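Local coordinates for fatty acid repression mutant protein 2 (Saccharomyces cerevisiae, PDB 4URP) that reduces the nitro compound 4-nitroquinoline N-oxide with NADH as an FMN-dependent nitroreductase and takes part in the oxidative stress response and the negative regulation of fatty acid metabolism, at residues 50-55 with 101-106; 65-70 with 146-151; 94-99 with 168-173. All coordinates share one frame; numbering follows the deposited sequence.

Contact 1: 50-55 with 101-106; sequences SQVNRA and GPTEKL
Val52 meets Pro102 where the loop 50-55 passes the first turn of helix 100-109, and this apolar pair is the middle of the contact. One branch does the work: Val52 CG1 lies 3.6 Å from Pro102 CB and 3.8 Å from Pro102 CG, so the methyl lies against the CB-CG bond of the pyrrolidine ring. The two side chains run alongside one another with opposed directions. CG1 is placed there by the first torsion of Val52 (chi1 -67°), which sets it anti to the carbonyl carbon and beside the backbone N. The same methyl touches Thr103 OG1 at 3.4 Å, an ordinary van der Waals approach in which the valine and threonine side chains cross at about a right angle. Ser50 supplies the other half of the loop's surface. Its carbonyl O sits 3.7 Å from Pro102 CG, and its CB is 3.9 Å from Leu106 CD1, one helical turn further along; the proline ring and the leucine methyl thus both meet Ser50. The hydroxyl OG is engaged within the loop itself, in a weak hydrogen bond to Ala47 O. Contact is by van der Waals packing, mostly between carbons, over a modest 182 Å². Gly101, at the start of the helix, is capped from outside by Asp99, whose OD1 accepts a hydrogen bond from Gly101 N. The joint couples the loop leading into strand 55-59 to the helix that directly follows strand 92-99. Helix 117-139 lies against both parts, with Ala121 touching Val52 and Phe117 touching Thr103 and Leu106, while Thr98 of strand 92-99 also packs on Val52.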
loop_
_atom_site.group_PDB
_atom_site.type_symbol
_atom_site.label_atom_id
_atom_site.label_comp_id
_atom_site.label_asym_id
_atom_site.label_seq_id
_atom_site.Cartn_x
_atom_site.Cartn_y
_atom_site.Cartn_z
ATOM N N SER A 50 11.165 -9.605 -3.798
ATOM C CA SER A 50 10.741 -10.766 -3.029
ATOM C C SER A 50 9.515 -11.417 -3.652
ATOM O O SER A 50 9.346 -12.634 -3.575
ATOM C CB SER A 50 10.458 -10.371 -1.579
ATOM O OG SER A 50 9.547 -9.288 -1.515
ATOM N N GLN A 51 8.667 -10.591 -4.262
ATOM C CA GLN A 51 7.463 -11.061 -4.943
ATOM C C GLN A 51 6.611 -11.949 -4.039
ATOM O O GLN A 51 6.255 -13.069 -4.407
ATOM C CB GLN A 51 7.841 -11.791 -6.235
ATOM C CG GLN A 51 8.649 -10.930 -7.194
ATOM C CD GLN A 51 9.129 -11.689 -8.417
ATOM O OE1 GLN A 51 8.681 -12.802 -8.686
ATOM N NE2 GLN A 51 10.052 -11.089 -9.162
ATOM N N VAL A 52 6.288 -11.434 -2.857
ATOM C CA VAL A 52 5.644 -12.227 -1.818
ATOM C C VAL A 52 4.121 -12.195 -1.864
ATOM O O VAL A 52 3.466 -13.132 -1.422
ATOM C CB VAL A 52 6.097 -11.779 -0.414
ATOM C CG1 VAL A 52 7.565 -12.104 -0.205
ATOM C CG2 VAL A 52 5.833 -10.298 -0.216
ATOM N N ASN A 53 3.556 -11.116 -2.392
ATOM C CA ASN A 53 2.109 -10.969 -2.384
ATOM C C ASN A 53 1.414 -11.708 -3.519
ATOM O O ASN A 53 1.750 -11.535 -4.691
ATOM C CB ASN A 53 1.710 -9.494 -2.361
ATOM C CG ASN A 53 2.522 -8.657 -3.316
ATOM O OD1 ASN A 53 3.193 -9.178 -4.207
ATOM N ND2 ASN A 53 2.468 -7.345 -3.135
ATOM N N ARG A 54 0.452 -12.548 -3.155
ATOM C CA ARG A 54 -0.399 -13.212 -4.131
ATOM C C ARG A 54 -1.852 -12.905 -3.821
ATOM O O ARG A 54 -2.146 -12.105 -2.933
ATOM C CB ARG A 54 -0.163 -14.725 -4.129
ATOM C CG ARG A 54 0.425 -15.266 -2.846
ATOM C CD ARG A 54 1.920 -15.476 -2.982
ATOM N NE ARG A 54 2.311 -15.641 -4.377
ATOM C CZ ARG A 54 3.526 -15.997 -4.774
ATOM N NH1 ARG A 54 4.480 -16.245 -3.883
ATOM N NH2 ARG A 54 3.785 -16.115 -6.065
ATOM N N ALA A 55 -2.759 -13.535 -4.557
ATOM C CA ALA A 55 -4.182 -13.313 -4.342
ATOM C C ALA A 55 -5.034 -14.471 -4.842
ATOM O O ALA A 55 -4.605 -15.265 -5.672
ATOM C CB ALA A 55 -4.622 -12.015 -4.993
ATOM N N GLY A 101 7.210 -17.378 2.573
ATOM C CA GLY A 101 8.358 -18.127 2.095
ATOM C C GLY A 101 9.595 -17.289 1.830
ATOM O O GLY A 101 10.609 -17.457 2.507
ATOM N N PRO A 102 9.526 -16.385 0.840
ATOM C CA PRO A 102 10.668 -15.522 0.519
ATOM C C PRO A 102 11.092 -14.665 1.710
ATOM O O PRO A 102 12.282 -14.537 1.981
ATOM C CB PRO A 102 10.125 -14.634 -0.604
ATOM C CG PRO A 102 9.058 -15.431 -1.224
ATOM C CD PRO A 102 8.418 -16.198 -0.113
ATOM N N THR A 103 10.119 -14.104 2.419
ATOM C CA THR A 103 10.394 -13.249 3.570
ATOM C C THR A 103 11.156 -14.012 4.648
ATOM O O THR A 103 11.864 -13.417 5.458
ATOM C CB THR A 103 9.088 -12.668 4.153
ATOM O OG1 THR A 103 8.318 -12.090 3.093
ATOM C CG2 THR A 103 9.383 -11.591 5.186
ATOM N N GLU A 104 11.020 -15.334 4.647
ATOM C CA GLU A 104 11.801 -16.171 5.546
ATOM C C GLU A 104 13.185 -16.435 4.969
ATOM O O GLU A 104 14.141 -16.672 5.710
ATOM C CB GLU A 104 11.081 -17.488 5.814
ATOM C CG GLU A 104 9.972 -17.368 6.838
ATOM C CD GLU A 104 9.217 -18.661 7.033
ATOM O OE1 GLU A 104 9.195 -19.482 6.094
ATOM O OE2 GLU A 104 8.651 -18.858 8.128
ATOM N N LYS A 105 13.293 -16.384 3.645
ATOM C CA LYS A 105 14.574 -16.600 2.983
ATOM C C LYS A 105 15.477 -15.383 3.121
ATOM O O LYS A 105 16.674 -15.514 3.361
ATOM C CB LYS A 105 14.374 -16.923 1.504
ATOM C CG LYS A 105 15.675 -17.167 0.760
ATOM C CD LYS A 105 15.467 -17.186 -0.742
ATOM C CE LYS A 105 15.295 -15.779 -1.288
ATOM N NZ LYS A 105 16.537 -14.968 -1.132
ATOM N N LEU A 106 14.897 -14.198 2.961
ATOM C CA LEU A 106 15.655 -12.961 3.089
ATOM C C LEU A 106 16.130 -12.759 4.519
ATOM O O LEU A 106 17.193 -12.180 4.753
ATOM C CB LEU A 106 14.821 -11.764 2.641
ATOM C CG LEU A 106 14.701 -11.570 1.125
ATOM C CD1 LEU A 106 13.321 -11.955 0.629
ATOM C CD2 LEU A 106 15.025 -10.134 0.751
#

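Contact 2: 65-70 with 146-151; sequences RIWDAV and QHYNDY
Gln146 OE1 accepts a hydrogen bond from Arg82 NH1, while the aliphatic part of the same side chain faces Trp67, with CB 4.0 Å from Trp67 CH2. The amide and indole planes stand 77° apart. Trp67 reaches across from helix 60-73 with its six-membered ring: CZ3 is 3.5 Å from Tyr148 CD2, each atom lying in the plane of the other ring, so the two aromatics meet edge against edge and neither covers the other's face. A face of Tyr148 is instead approached by Val70 CG1, 4.2 Å above the ring plane and displaced toward the rim. The valine's first torsion sets CG1 anti to the backbone N (chi1 173°), which lets this methyl also come 3.9 Å from Tyr151 CD2. Its partner CG2 packs on Tyr151 CB at 3.8 Å. Tyr148, the centre of an inverse gamma turn, occupies the N-cap position of helix 149-155, and Tyr151 follows in the first turn of that helix. Van der Waals packing and burial of apolar surface thus join helix 60-73 to the turn before helix 149-155 and to its first turn, with the glutamine's polar end directed to an arginine beyond the pair.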
loop_
_atom_site.group_PDB
_atom_site.type_symbol
_atom_site.label_atom_id
_atom_site.label_comp_id
_atom_site.label_asym_id
_atom_site.label_seq_id
_atom_site.Cartn_x
_atom_site.Cartn_y
_atom_site.Cartn_z
ATOM N N ARG A 65 -19.618 -19.989 0.950
ATOM C CA ARG A 65 -19.185 -21.078 1.815
ATOM C C ARG A 65 -18.309 -20.603 2.966
ATOM O O ARG A 65 -18.335 -21.181 4.052
ATOM C CB ARG A 65 -18.430 -22.123 0.996
ATOM C CG ARG A 65 -18.943 -23.539 1.165
ATOM C CD ARG A 65 -18.299 -24.463 0.149
ATOM N NE ARG A 65 -18.941 -25.772 0.124
ATOM C CZ ARG A 65 -20.022 -26.055 -0.594
ATOM N NH1 ARG A 65 -20.584 -25.120 -1.349
ATOM N NH2 ARG A 65 -20.544 -27.274 -0.558
ATOM N N ILE A 66 -17.532 -19.552 2.726
ATOM C CA ILE A 66 -16.580 -19.078 3.724
ATOM C C ILE A 66 -17.204 -18.115 4.724
ATOM O O ILE A 66 -17.024 -18.262 5.932
ATOM C CB ILE A 66 -15.353 -18.415 3.070
ATOM C CG1 ILE A 66 -14.591 -19.439 2.227
ATOM C CG2 ILE A 66 -14.429 -17.842 4.128
ATOM C CD1 ILE A 66 -14.160 -20.657 3.008
ATOM N N TRP A 67 -17.934 -17.126 4.223
ATOM C CA TRP A 67 -18.559 -16.143 5.099
ATOM C C TRP A 67 -19.645 -16.780 5.958
ATOM O O TRP A 67 -19.971 -16.281 7.036
ATOM C CB TRP A 67 -19.128 -14.984 4.286
ATOM C CG TRP A 67 -18.116 -14.300 3.437
ATOM C CD1 TRP A 67 -17.933 -14.465 2.099
ATOM C CD2 TRP A 67 -17.142 -13.341 3.860
ATOM N NE1 TRP A 67 -16.909 -13.668 1.658
ATOM C CE2 TRP A 67 -16.407 -12.967 2.721
ATOM C CE3 TRP A 67 -16.823 -12.762 5.091
ATOM C CZ2 TRP A 67 -15.373 -12.042 2.773
ATOM C CZ3 TRP A 67 -15.795 -11.843 5.140
ATOM C CH2 TRP A 67 -15.082 -11.492 3.989
ATOM N N ASP A 68 -20.199 -17.888 5.476
ATOM C CA ASP A 68 -21.156 -18.657 6.255
ATOM C C ASP A 68 -20.436 -19.386 7.375
ATOM O O ASP A 68 -21.020 -19.677 8.417
ATOM C CB ASP A 68 -21.884 -19.667 5.371
ATOM C CG ASP A 68 -22.744 -20.621 6.168
ATOM O OD1 ASP A 68 -23.897 -20.260 6.484
ATOM O OD2 ASP A 68 -22.263 -21.729 6.486
ATOM N N ALA A 69 -19.163 -19.687 7.146
ATOM C CA ALA A 69 -18.348 -20.367 8.143
ATOM C C ALA A 69 -17.882 -19.380 9.200
ATOM O O ALA A 69 -17.775 -19.715 10.376
ATOM C CB ALA A 69 -17.158 -21.038 7.481
ATOM N N VAL A 70 -17.596 -18.158 8.771
ATOM C CA VAL A 70 -17.211 -17.112 9.703
ATOM C C VAL A 70 -18.412 -16.736 10.556
ATOM O O VAL A 70 -18.317 -16.675 11.779
ATOM C CB VAL A 70 -16.686 -15.861 8.969
ATOM C CG1 VAL A 70 -16.466 -14.722 9.952
ATOM C CG2 VAL A 70 -15.405 -16.186 8.226
ATOM N N GLN A 146 -12.273 -5.896 4.416
ATOM C CA GLN A 146 -12.578 -6.863 5.463
ATOM C C GLN A 146 -11.291 -7.515 5.946
ATOM O O GLN A 146 -10.393 -7.800 5.153
ATOM C CB GLN A 146 -13.565 -7.933 4.986
ATOM C CG GLN A 146 -15.031 -7.590 5.225
ATOM C CD GLN A 146 -15.274 -6.900 6.558
ATOM O OE1 GLN A 146 -15.839 -5.806 6.603
ATOM N NE2 GLN A 146 -14.857 -7.537 7.648
ATOM N N HIS A 147 -11.198 -7.741 7.253
ATOM C CA HIS A 147 -9.969 -8.262 7.848
ATOM C C HIS A 147 -10.202 -9.466 8.747
ATOM O O HIS A 147 -9.580 -9.598 9.800
ATOM C CB HIS A 147 -9.244 -7.165 8.625
ATOM C CG HIS A 147 -8.696 -6.072 7.758
ATOM N ND1 HIS A 147 -9.514 -5.237 7.023
ATOM C CD2 HIS A 147 -7.432 -5.678 7.512
ATOM C CE1 HIS A 147 -8.757 -4.370 6.355
ATOM N NE2 HIS A 147 -7.494 -4.621 6.640
ATOM N N TYR A 148 -11.092 -10.354 8.322
ATOM C CA TYR A 148 -11.291 -11.617 9.020
ATOM C C TYR A 148 -10.208 -12.591 8.602
ATOM O O TYR A 148 -10.501 -13.654 8.064
ATOM C CB TYR A 148 -12.649 -12.204 8.660
ATOM C CG TYR A 148 -13.808 -11.424 9.212
ATOM C CD1 TYR A 148 -13.835 -11.037 10.541
ATOM C CD2 TYR A 148 -14.874 -11.069 8.401
ATOM C CE1 TYR A 148 -14.894 -10.325 11.049
ATOM C CE2 TYR A 148 -15.937 -10.354 8.900
ATOM C CZ TYR A 148 -15.944 -9.984 10.224
ATOM O OH TYR A 148 -17.007 -9.270 10.723
ATOM N N ASN A 149 -8.958 -12.218 8.850
ATOM C CA ASN A 149 -7.812 -12.983 8.380
ATOM C C ASN A 149 -7.795 -14.404 8.911
ATOM O O ASN A 149 -7.873 -15.361 8.148
ATOM C CB ASN A 149 -6.512 -12.284 8.765
ATOM C CG ASN A 149 -6.454 -10.860 8.274
ATOM O OD1 ASN A 149 -6.964 -10.541 7.199
ATOM N ND2 ASN A 149 -5.836 -9.991 9.059
ATOM N N ASP A 150 -7.685 -14.530 10.230
ATOM C CA ASP A 150 -7.609 -15.834 10.877
ATOM C C ASP A 150 -8.838 -16.689 10.596
ATOM O O ASP A 150 -8.734 -17.906 10.444
ATOM C CB ASP A 150 -7.420 -15.669 12.386
ATOM C CG ASP A 150 -7.939 -14.339 12.897
ATOM O OD1 ASP A 150 -9.167 -14.210 13.083
ATOM O OD2 ASP A 150 -7.119 -13.421 13.111
ATOM N N TYR A 151 -10.004 -16.052 10.529
ATOM C CA TYR A 151 -11.243 -16.780 10.303
ATOM C C TYR A 151 -11.312 -17.409 8.914
ATOM O O TYR A 151 -11.697 -18.570 8.776
ATOM C CB TYR A 151 -12.447 -15.870 10.551
ATOM C CG TYR A 151 -12.820 -15.750 12.014
ATOM C CD1 TYR A 151 -12.516 -16.765 12.912
ATOM C CD2 TYR A 151 -13.481 -14.626 12.495
ATOM C CE1 TYR A 151 -12.858 -16.664 14.248
ATOM C CE2 TYR A 151 -13.826 -14.518 13.831
ATOM C CZ TYR A 151 -13.512 -15.540 14.701
ATOM O OH TYR A 151 -13.853 -15.438 16.029
#

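Contact 3: 94-99 with 168-173; sequences VIFFTD and SQLVFG
Val94 and Leu170 centre the tightly packed part of this antiparallel strand pairing. They are a hydrogen-bonded pair, Val94 N to Leu170 O and Leu170 N to Val94 O, though both bonds are modelled short and their lengths are uncertain. Their side chains leave on the same face, CB to CB 3.8 Å. There Val94 CG2 touches the Phe172 ring, 3.6 Å from CD1, the two side chains crossing at about a right angle. A chi1 of 63° sets Phe172 CG between the backbone N and the carbonyl carbon, from where the ring extends to the valine methyl. On that face too, Phe96 and Leu170 run next to each other in the same direction, Phe96 CE2 3.8 Å from Leu170 CB. Packing is thinner on the face of Ile95 and Gln169, a non-hydrogen-bonded pair whose side chains come no nearer than 4.3 Å, between Ile95 CD1 and Gln169 NE2. Ile95 CD1 approaches Ser168 O at 3.3 Å and lies over a face of the Phe97 ring, 3.7 Å above its plane and displaced toward the rim. Toward Ser168 the pairing with Phe96 is loose. Both sides are nevertheless buried. These are the two inner strands of the antiparallel sheet: strand 55-59 flanks 92-99, strand 143-144 flanks 164-172, and helix 117-139 packs on Phe96 through Val128, Gln129 and Ser132.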
loop_
_atom_site.group_PDB
_atom_site.type_symbol
_atom_site.label_atom_id
_atom_site.label_comp_id
_atom_site.label_asym_id
_atom_site.label_seq_id
_atom_site.Cartn_x
_atom_site.Cartn_y
_atom_site.Cartn_z
ATOM N N VAL A 94 -12.264 -10.731 -3.411
ATOM C CA VAL A 94 -10.844 -10.875 -3.667
ATOM C C VAL A 94 -10.115 -10.912 -2.339
ATOM O O VAL A 94 -10.285 -10.029 -1.506
ATOM C CB VAL A 94 -10.294 -9.691 -4.480
ATOM C CG1 VAL A 94 -8.852 -9.960 -4.887
ATOM C CG2 VAL A 94 -11.161 -9.439 -5.695
ATOM N N ILE A 95 -9.307 -11.942 -2.142
ATOM C CA ILE A 95 -8.531 -12.056 -0.920
ATOM C C ILE A 95 -7.030 -12.045 -1.219
ATOM O O ILE A 95 -6.560 -12.704 -2.145
ATOM C CB ILE A 95 -8.963 -13.291 -0.094
ATOM C CG1 ILE A 95 -7.757 -14.115 0.350
ATOM C CG2 ILE A 95 -9.946 -14.144 -0.873
ATOM C CD1 ILE A 95 -7.224 -13.714 1.693
ATOM N N PHE A 96 -6.287 -11.267 -0.437
ATOM C CA PHE A 96 -4.863 -11.060 -0.679
ATOM C C PHE A 96 -4.001 -11.782 0.345
ATOM O O PHE A 96 -4.376 -11.919 1.509
ATOM C CB PHE A 96 -4.535 -9.566 -0.664
ATOM C CG PHE A 96 -5.269 -8.779 -1.703
ATOM C CD1 PHE A 96 -4.822 -8.758 -3.007
ATOM C CD2 PHE A 96 -6.400 -8.054 -1.373
ATOM C CE1 PHE A 96 -5.487 -8.036 -3.962
ATOM C CE2 PHE A 96 -7.069 -7.328 -2.329
ATOM C CZ PHE A 96 -6.612 -7.320 -3.627
ATOM N N PHE A 97 -2.838 -12.235 -0.105
ATOM C CA PHE A 97 -1.896 -12.940 0.750
ATOM C C PHE A 97 -0.510 -12.317 0.681
ATOM O O PHE A 97 -0.267 -11.379 -0.076
ATOM C CB PHE A 97 -1.767 -14.401 0.315
ATOM C CG PHE A 97 -3.046 -15.177 0.365
ATOM C CD1 PHE A 97 -3.448 -15.791 1.535
ATOM C CD2 PHE A 97 -3.830 -15.315 -0.764
ATOM C CE1 PHE A 97 -4.611 -16.514 1.583
ATOM C CE2 PHE A 97 -4.997 -16.039 -0.723
ATOM C CZ PHE A 97 -5.389 -16.642 0.455
ATOM N N THR A 98 0.395 -12.861 1.486
ATOM C CA THR A 98 1.818 -12.581 1.368
ATOM C C THR A 98 2.593 -13.862 1.610
ATOM O O THR A 98 2.562 -14.414 2.706
ATOM C CB THR A 98 2.299 -11.536 2.383
ATOM O OG1 THR A 98 1.484 -11.595 3.559
ATOM C CG2 THR A 98 2.231 -10.140 1.786
ATOM N N ASP A 99 3.287 -14.333 0.582
ATOM C CA ASP A 99 4.097 -15.538 0.706
ATOM C C ASP A 99 5.182 -15.326 1.749
ATOM O O ASP A 99 6.146 -14.600 1.521
ATOM C CB ASP A 99 4.717 -15.905 -0.643
ATOM C CG ASP A 99 5.113 -17.361 -0.729
ATOM O OD1 ASP A 99 5.332 -17.989 0.329
ATOM O OD2 ASP A 99 5.201 -17.884 -1.859
ATOM N N SER A 168 -6.024 -9.440 3.656
ATOM C CA SER A 168 -7.283 -8.719 3.486
ATOM C C SER A 168 -8.301 -9.496 2.658
ATOM O O SER A 168 -7.971 -10.499 2.030
ATOM C CB SER A 168 -7.030 -7.346 2.850
ATOM O OG SER A 168 -6.377 -6.478 3.760
ATOM N N GLN A 169 -9.543 -9.027 2.677
ATOM C CA GLN A 169 -10.611 -9.610 1.874
ATOM C C GLN A 169 -11.381 -8.507 1.169
ATOM O O GLN A 169 -12.224 -7.844 1.767
ATOM C CB GLN A 169 -11.580 -10.413 2.741
ATOM C CG GLN A 169 -10.970 -11.619 3.423
ATOM C CD GLN A 169 -10.352 -11.274 4.755
ATOM O OE1 GLN A 169 -10.954 -10.575 5.569
ATOM N NE2 GLN A 169 -9.141 -11.760 4.986
ATOM N N LEU A 170 -11.089 -8.310 -0.109
ATOM C CA LEU A 170 -11.761 -7.282 -0.887
ATOM C C LEU A 170 -13.064 -7.825 -1.447
ATOM O O LEU A 170 -13.074 -8.523 -2.458
ATOM C CB LEU A 170 -10.853 -6.800 -2.016
ATOM C CG LEU A 170 -11.407 -5.671 -2.879
ATOM C CD1 LEU A 170 -11.760 -4.474 -2.019
ATOM C CD2 LEU A 170 -10.384 -5.292 -3.931
ATOM N N VAL A 171 -14.160 -7.501 -0.770
ATOM C CA VAL A 171 -15.480 -7.990 -1.140
ATOM C C VAL A 171 -16.118 -7.096 -2.192
ATOM O O VAL A 171 -16.476 -5.959 -1.914
ATOM C CB VAL A 171 -16.406 -8.047 0.087
ATOM C CG1 VAL A 171 -17.790 -8.506 -0.315
ATOM C CG2 VAL A 171 -15.820 -8.964 1.144
ATOM N N PHE A 172 -16.262 -7.618 -3.403
ATOM C CA PHE A 172 -16.760 -6.813 -4.510
ATOM C C PHE A 172 -18.169 -7.194 -4.950
ATOM O O PHE A 172 -18.592 -8.342 -4.822
ATOM C CB PHE A 172 -15.793 -6.884 -5.694
ATOM C CG PHE A 172 -15.632 -8.263 -6.264
ATOM C CD1 PHE A 172 -14.708 -9.144 -5.733
ATOM C CD2 PHE A 172 -16.401 -8.675 -7.337
ATOM C CE1 PHE A 172 -14.557 -10.408 -6.259
ATOM C CE2 PHE A 172 -16.256 -9.938 -7.864
ATOM C CZ PHE A 172 -15.332 -10.808 -7.325
ATOM N N GLY A 173 -18.886 -6.211 -5.481
ATOM C CA GLY A 173 -20.237 -6.416 -5.962
ATOM C C GLY A 173 -20.867 -5.109 -6.400
ATOM O O GLY A 173 -20.164 -4.170 -6.773
#

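In the fold
Contact 3 lies nearest the middle of the chain, its centre about 3 Å from the chain's centre, and touches both others. Contact 1 lies about 17 Å from it, centre to centre, and joins it through the salt bridge of Arg54 NH1 to Asp99 OD2, 2.7 Å long. Contact 2 is, centre to centre, about 11 Å from contact 3 and is tied on through the probable backbone bond from Gln169 N to Gln146 O at 2.9 Å. Contacts 1 and 2 do not touch, their nearest atoms being about 11 Å apart. The enzyme binds one FMN per subunit, probably at the dimer interface as in its relatives; His147 of contact 2 packs on Cys120 of the second subunit.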